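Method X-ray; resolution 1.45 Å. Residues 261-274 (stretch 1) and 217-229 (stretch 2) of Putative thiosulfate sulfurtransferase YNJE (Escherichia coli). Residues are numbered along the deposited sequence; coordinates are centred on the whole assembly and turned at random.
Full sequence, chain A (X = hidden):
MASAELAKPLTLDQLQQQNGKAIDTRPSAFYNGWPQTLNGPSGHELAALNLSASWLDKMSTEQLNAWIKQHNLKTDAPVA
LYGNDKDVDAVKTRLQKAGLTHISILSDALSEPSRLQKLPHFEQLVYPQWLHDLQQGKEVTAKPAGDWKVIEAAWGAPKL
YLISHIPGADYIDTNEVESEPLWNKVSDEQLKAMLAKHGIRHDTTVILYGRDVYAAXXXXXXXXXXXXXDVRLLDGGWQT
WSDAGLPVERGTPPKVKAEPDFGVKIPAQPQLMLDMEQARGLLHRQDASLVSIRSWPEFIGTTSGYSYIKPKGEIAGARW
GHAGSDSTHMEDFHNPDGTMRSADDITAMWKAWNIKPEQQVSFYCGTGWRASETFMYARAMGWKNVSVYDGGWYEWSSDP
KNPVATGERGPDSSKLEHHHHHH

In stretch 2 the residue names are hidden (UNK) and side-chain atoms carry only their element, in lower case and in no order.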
# COMPACT_ATOMS: atom_id res chain seq x y z
N ASP A 261 -23.66 -11.09 15.80
CA ASP A 261 -22.77 -11.09 16.95
C ASP A 261 -21.31 -11.01 16.48
O ASP A 261 -20.76 -11.96 15.94
CB ASP A 261 -22.97 -12.36 17.80
CG ASP A 261 -24.40 -12.52 18.28
OD1 ASP A 261 -24.86 -11.65 19.06
OD2 ASP A 261 -25.07 -13.49 17.86
N PHE A 262 -20.70 -9.85 16.71
CA PHE A 262 -19.32 -9.60 16.24
C PHE A 262 -18.29 -10.45 16.96
O PHE A 262 -17.31 -10.90 16.35
CB PHE A 262 -19.00 -8.11 16.40
CG PHE A 262 -17.70 -7.67 15.71
CD1 PHE A 262 -17.51 -7.85 14.38
CD2 PHE A 262 -16.70 -7.06 16.45
CE1 PHE A 262 -16.32 -7.42 13.76
CE2 PHE A 262 -15.52 -6.63 15.85
CZ PHE A 262 -15.34 -6.83 14.51
N GLY A 263 -18.51 -10.66 18.26
CA GLY A 263 -17.72 -11.60 19.05
C GLY A 263 -16.68 -11.01 19.96
O GLY A 263 -16.08 -11.72 20.78
N VAL A 264 -16.46 -9.71 19.81
CA VAL A 264 -15.69 -8.90 20.75
C VAL A 264 -16.35 -7.52 20.84
O VAL A 264 -17.15 -7.14 19.97
CB VAL A 264 -14.21 -8.68 20.30
CG1 VAL A 264 -13.47 -10.00 20.19
CG2 VAL A 264 -14.13 -7.88 18.98
N LYS A 265 -16.01 -6.77 21.89
CA LYS A 265 -16.52 -5.41 22.04
C LYS A 265 -15.83 -4.48 21.04
O LYS A 265 -14.61 -4.51 20.90
CB LYS A 265 -16.33 -4.87 23.46
CG LYS A 265 -17.23 -5.49 24.49
CD LYS A 265 -17.31 -4.60 25.71
CE LYS A 265 -17.98 -5.30 26.87
NZ LYS A 265 -17.59 -4.60 28.12
N ILE A 266 -16.63 -3.64 20.39
CA ILE A 266 -16.12 -2.64 19.45
C ILE A 266 -15.95 -1.34 20.25
O ILE A 266 -16.84 -0.96 21.01
CB ILE A 266 -17.15 -2.45 18.32
CG1 ILE A 266 -17.23 -3.72 17.50
CG2 ILE A 266 -16.80 -1.24 17.43
CD1 ILE A 266 -18.41 -3.79 16.52
N PRO A 267 -14.78 -0.67 20.13
CA PRO A 267 -13.67 -1.00 19.24
C PRO A 267 -12.58 -1.80 19.94
O PRO A 267 -12.21 -1.48 21.05
CB PRO A 267 -13.11 0.37 18.87
CG PRO A 267 -13.29 1.18 20.15
CD PRO A 267 -14.53 0.58 20.87
N ALA A 268 -12.04 -2.82 19.28
CA ALA A 268 -10.97 -3.62 19.86
C ALA A 268 -9.60 -2.97 19.76
O ALA A 268 -8.71 -3.26 20.57
CB ALA A 268 -10.91 -4.96 19.20
N GLN A 269 -9.41 -2.07 18.79
CA GLN A 269 -8.11 -1.45 18.55
C GLN A 269 -8.23 0.07 18.45
O GLN A 269 -7.93 0.66 17.41
CB GLN A 269 -7.46 -2.04 17.29
CG GLN A 269 -7.31 -3.55 17.33
CD GLN A 269 -6.42 -4.08 18.44
OE1 GLN A 269 -5.56 -3.38 18.96
NE2 GLN A 269 -6.64 -5.34 18.82
N PRO A 270 -8.69 0.71 19.53
CA PRO A 270 -8.97 2.15 19.48
C PRO A 270 -7.71 2.98 19.17
O PRO A 270 -7.83 4.05 18.61
CB PRO A 270 -9.53 2.45 20.88
CG PRO A 270 -8.99 1.33 21.74
CD PRO A 270 -8.90 0.14 20.88
N GLN A 271 -6.52 2.48 19.50
CA GLN A 271 -5.27 3.21 19.28
C GLN A 271 -4.94 3.43 17.76
O GLN A 271 -4.05 4.19 17.42
CB GLN A 271 -4.09 2.50 20.02
CG GLN A 271 -3.53 1.26 19.38
CD GLN A 271 -4.45 0.05 19.36
OE1 GLN A 271 -5.48 0.02 20.06
NE2 GLN A 271 -4.07 -0.97 18.61
N LEU A 272 -5.67 2.76 16.88
CA LEU A 272 -5.43 2.89 15.43
C LEU A 272 -6.02 4.17 14.86
O LEU A 272 -5.72 4.53 13.72
CB LEU A 272 -5.97 1.70 14.66
CG LEU A 272 -5.38 0.34 15.07
CD1 LEU A 272 -5.95 -0.78 14.25
CD2 LEU A 272 -3.87 0.37 15.04
N MSE A 273 -6.85 4.87 15.64
CA MSE A 273 -7.42 6.15 15.22
C MSE A 273 -7.11 7.20 16.27
O MSE A 273 -7.22 6.94 17.47
CB MSE A 273 -8.93 6.08 15.03
CG MSE A 273 -9.46 7.19 14.12
SE MSE A 273 -9.02 6.93 12.22
CE MSE A 273 -10.56 6.07 11.64
N LEU A 274 -6.69 8.37 15.81
CA LEU A 274 -6.47 9.49 16.70
C LEU A 274 -7.49 10.57 16.47
O LEU A 274 -7.96 10.79 15.35
CB LEU A 274 -5.09 10.10 16.53
CG LEU A 274 -3.89 9.21 16.73
CD1 LEU A 274 -2.65 10.11 16.79
CD2 LEU A 274 -3.94 8.36 17.99
N UNK A 217 -8.72 0.88 1.40
CA UNK A 217 -7.91 1.10 2.56
C UNK A 217 -8.65 1.81 3.66
O UNK A 217 -8.45 1.55 4.85
c UNK A 217 -6.62 1.87 2.21
N UNK A 218 -9.49 2.76 3.27
CA UNK A 218 -10.29 3.50 4.24
C UNK A 218 -11.19 2.56 5.01
O UNK A 218 -11.24 2.61 6.24
n UNK A 218 -13.10 8.75 7.48
c UNK A 218 -12.17 7.85 7.14
c UNK A 218 -11.07 4.59 3.52
c UNK A 218 -11.44 6.09 5.54
n UNK A 218 -11.11 7.68 7.91
n UNK A 218 -12.36 7.10 6.06
c UNK A 218 -12.08 5.34 4.40
N UNK A 219 -11.91 1.72 4.27
CA UNK A 219 -12.79 0.74 4.90
C UNK A 219 -11.95 -0.21 5.75
O UNK A 219 -12.31 -0.53 6.88
c UNK A 219 -14.49 0.93 3.07
c UNK A 219 -13.61 -0.03 3.87
c UNK A 219 -14.47 -1.11 4.51
N UNK A 220 -10.81 -0.65 5.23
CA UNK A 220 -9.99 -1.58 5.95
C UNK A 220 -9.51 -1.05 7.27
O UNK A 220 -9.53 -1.78 8.27
c UNK A 220 -8.77 -2.00 5.08
N UNK A 221 -8.98 0.16 7.30
CA UNK A 221 -8.42 0.70 8.52
C UNK A 221 -9.52 0.84 9.58
O UNK A 221 -9.30 0.58 10.77
o UNK A 221 -8.99 3.80 10.00
c UNK A 221 -7.89 3.49 10.36
c UNK A 221 -6.98 2.66 9.46
n UNK A 221 -7.42 3.81 11.57
c UNK A 221 -7.71 2.02 8.25
N UNK A 222 -10.72 1.24 9.15
CA UNK A 222 -11.84 1.39 10.08
C UNK A 222 -12.27 0.02 10.63
O UNK A 222 -12.53 -0.13 11.82
c UNK A 222 -13.48 4.42 8.34
c UNK A 222 -12.64 3.63 9.31
c UNK A 222 -13.01 2.15 9.42
c UNK A 222 -14.30 2.02 10.26
N UNK A 223 -12.22 -1.01 9.79
CA UNK A 223 -12.48 -2.37 10.29
C UNK A 223 -11.46 -2.84 11.29
O UNK A 223 -11.80 -3.52 12.28
c UNK A 223 -13.80 -3.18 8.31
c UNK A 223 -15.73 -4.02 6.29
c UNK A 223 -12.56 -3.36 9.14
se UNK A 223 -13.96 -4.61 7.01
N UNK A 224 -10.18 -2.50 11.08
CA UNK A 224 -9.12 -2.89 12.03
C UNK A 224 -9.36 -2.19 13.37
O UNK A 224 -9.25 -2.79 14.43
c UNK A 224 -7.25 -3.51 10.40
c UNK A 224 -6.86 -4.88 10.92
c UNK A 224 -7.73 -2.56 11.49
c UNK A 224 -6.05 -2.86 9.69
N UNK A 225 -9.69 -0.90 13.33
CA UNK A 225 -10.08 -0.17 14.52
C UNK A 225 -11.21 -0.89 15.26
O UNK A 225 -11.16 -1.07 16.49
c UNK A 225 -13.61 2.53 15.87
c UNK A 225 -13.06 3.23 16.92
c UNK A 225 -11.40 1.95 15.10
o UNK A 225 -13.92 3.85 17.84
c UNK A 225 -10.52 1.25 14.12
c UNK A 225 -11.69 3.30 17.08
c UNK A 225 -10.86 2.65 16.15
c UNK A 225 -12.77 1.91 14.95
N UNK A 226 -12.25 -1.29 14.52
CA UNK A 226 -13.42 -1.91 15.12
C UNK A 226 -13.08 -3.21 15.83
O UNK A 226 -13.63 -3.52 16.87
c UNK A 226 -14.46 -2.15 14.08
N UNK A 227 -12.19 -3.97 15.22
CA UNK A 227 -11.72 -5.23 15.78
C UNK A 227 -11.73 -6.42 14.85
O UNK A 227 -11.57 -7.53 15.33
N UNK A 228 -11.88 -6.23 13.54
CA UNK A 228 -11.66 -7.33 12.58
C UNK A 228 -10.16 -7.66 12.61
O UNK A 228 -9.34 -6.79 12.36
c UNK A 228 -12.14 -7.01 11.15
c UNK A 228 -13.59 -6.54 11.13
c UNK A 228 -11.98 -8.24 10.23
N UNK A 229 -9.79 -8.88 12.97
CA UNK A 229 -8.41 -9.22 13.22
C UNK A 229 -7.58 -9.28 11.94
O UNK A 229 -6.45 -8.77 11.91
n UNK A 229 -7.68 -10.85 18.18
c UNK A 229 -8.86 -11.63 17.64
c UNK A 229 -8.78 -11.85 16.13
c UNK A 229 -8.93 -10.52 15.37
c UNK A 229 -8.31 -10.54 13.98

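Position 217 carries one side-chain carbon and lies beyond reach of stretch 1; a lone CB means Ala-217. At position 218 three carbons lead to a nitrogen and then to a carbon bearing two more nitrogens, a guanidinium. Its CA-to-CB bond points away, yet the end returns to 4.1 Å between one of the two terminal nitrogens of position 218 and CE of the selenomethionine Met-273. This is Arg-218, and its guanidinium nitrogens are hydrogen-bonded elsewhere in the structure.

Position 219 has three carbons forked at the first, with no contact to stretch 1: Val-219. Position 220 again has a single carbon and no contact, so it is Ala-220.

Position 221 shows three carbons, the third carrying one oxygen and one nitrogen, a carboxamide on a two-carbon stem. The amide spans two neighbouring residues: the end nitrogen of position 221 lies 2.8 Å from Leu-272 O, and its end oxygen lies 3.2 Å from Met-273 CE. This is Gln-221.

At position 222 four carbons fork at the first, one arm being two carbons long. Though its CA-to-CB bond points away, the inner carbon of the longer arm of position 222 is 4.0 Å from Met-273 CE; the branching identifies Ile-222. Position 223 is an unbranched run of two carbons, selenium and a carbon, the signature of selenomethionine; Met-223 points away and makes no contact.

Position 224 has four carbons forked at the second. Its CB packs 3.7 Å from Leu-272 CD1, while its carbonyl O comes within 3.5 Å of Gln-269 CB. The fork gives Leu-224.

Position 225 has one carbon followed by a six-carbon ring bearing an oxygen. Pro-267 CB sits over one ring face, 3.7 Å from the centroid of the position 225 ring and 22° off its normal, a CH-pi contact. Met-273 CB approaches a carbon of that ring, next to its attachment point, at 4.1 Å. This is Tyr-225, whose hydroxyl is hydrogen-bonded elsewhere in the structure.

Position 226 has one carbon, 4.2 Å from Ile-266 CG2, and is Ala-226. Position 227 has no side-chain atoms, so it is Gly-227. Its phi of 131° leaves the helical range, and at these backbone angles a CB would be jammed against the preceding carbonyl O. An ideal CB would also fall 2.8 Å from Ala-268 CB, a clash.

Position 228 has three carbons forked at the first; one branch carbon of position 228 is 3.8 Å from Phe-262 CZ, and its backbone N lies at the edge of that ring. This is Val-228. Position 229 has four carbons in a row ending in nitrogen. Lys-229 makes no contact; its nearest approach is 5.5 Å, from Lys-229 CE to Val-264 CG1.

The contact combines backbone pairing at the helix end with side-chain packing. Ala-268 N donates to Ala-226 O (3.0 Å, 160°) and Gln-269 N to Tyr-225 O (3.1 Å, 157°), so consecutive amides meet consecutive carbonyls in reverse order. Pro-267 CA adds a CA-H...O contact to Ala-226 O at 3.5 Å. Around this anchor, Tyr-225 packs against Pro-267 and Met-273, Leu-224 against Leu-272, and Val-228 against Phe-262. The two stretches as a whole bury 698 Å², both sides summed.

Stretch 2, residues 217-229: ARVAQIMLYAGVK
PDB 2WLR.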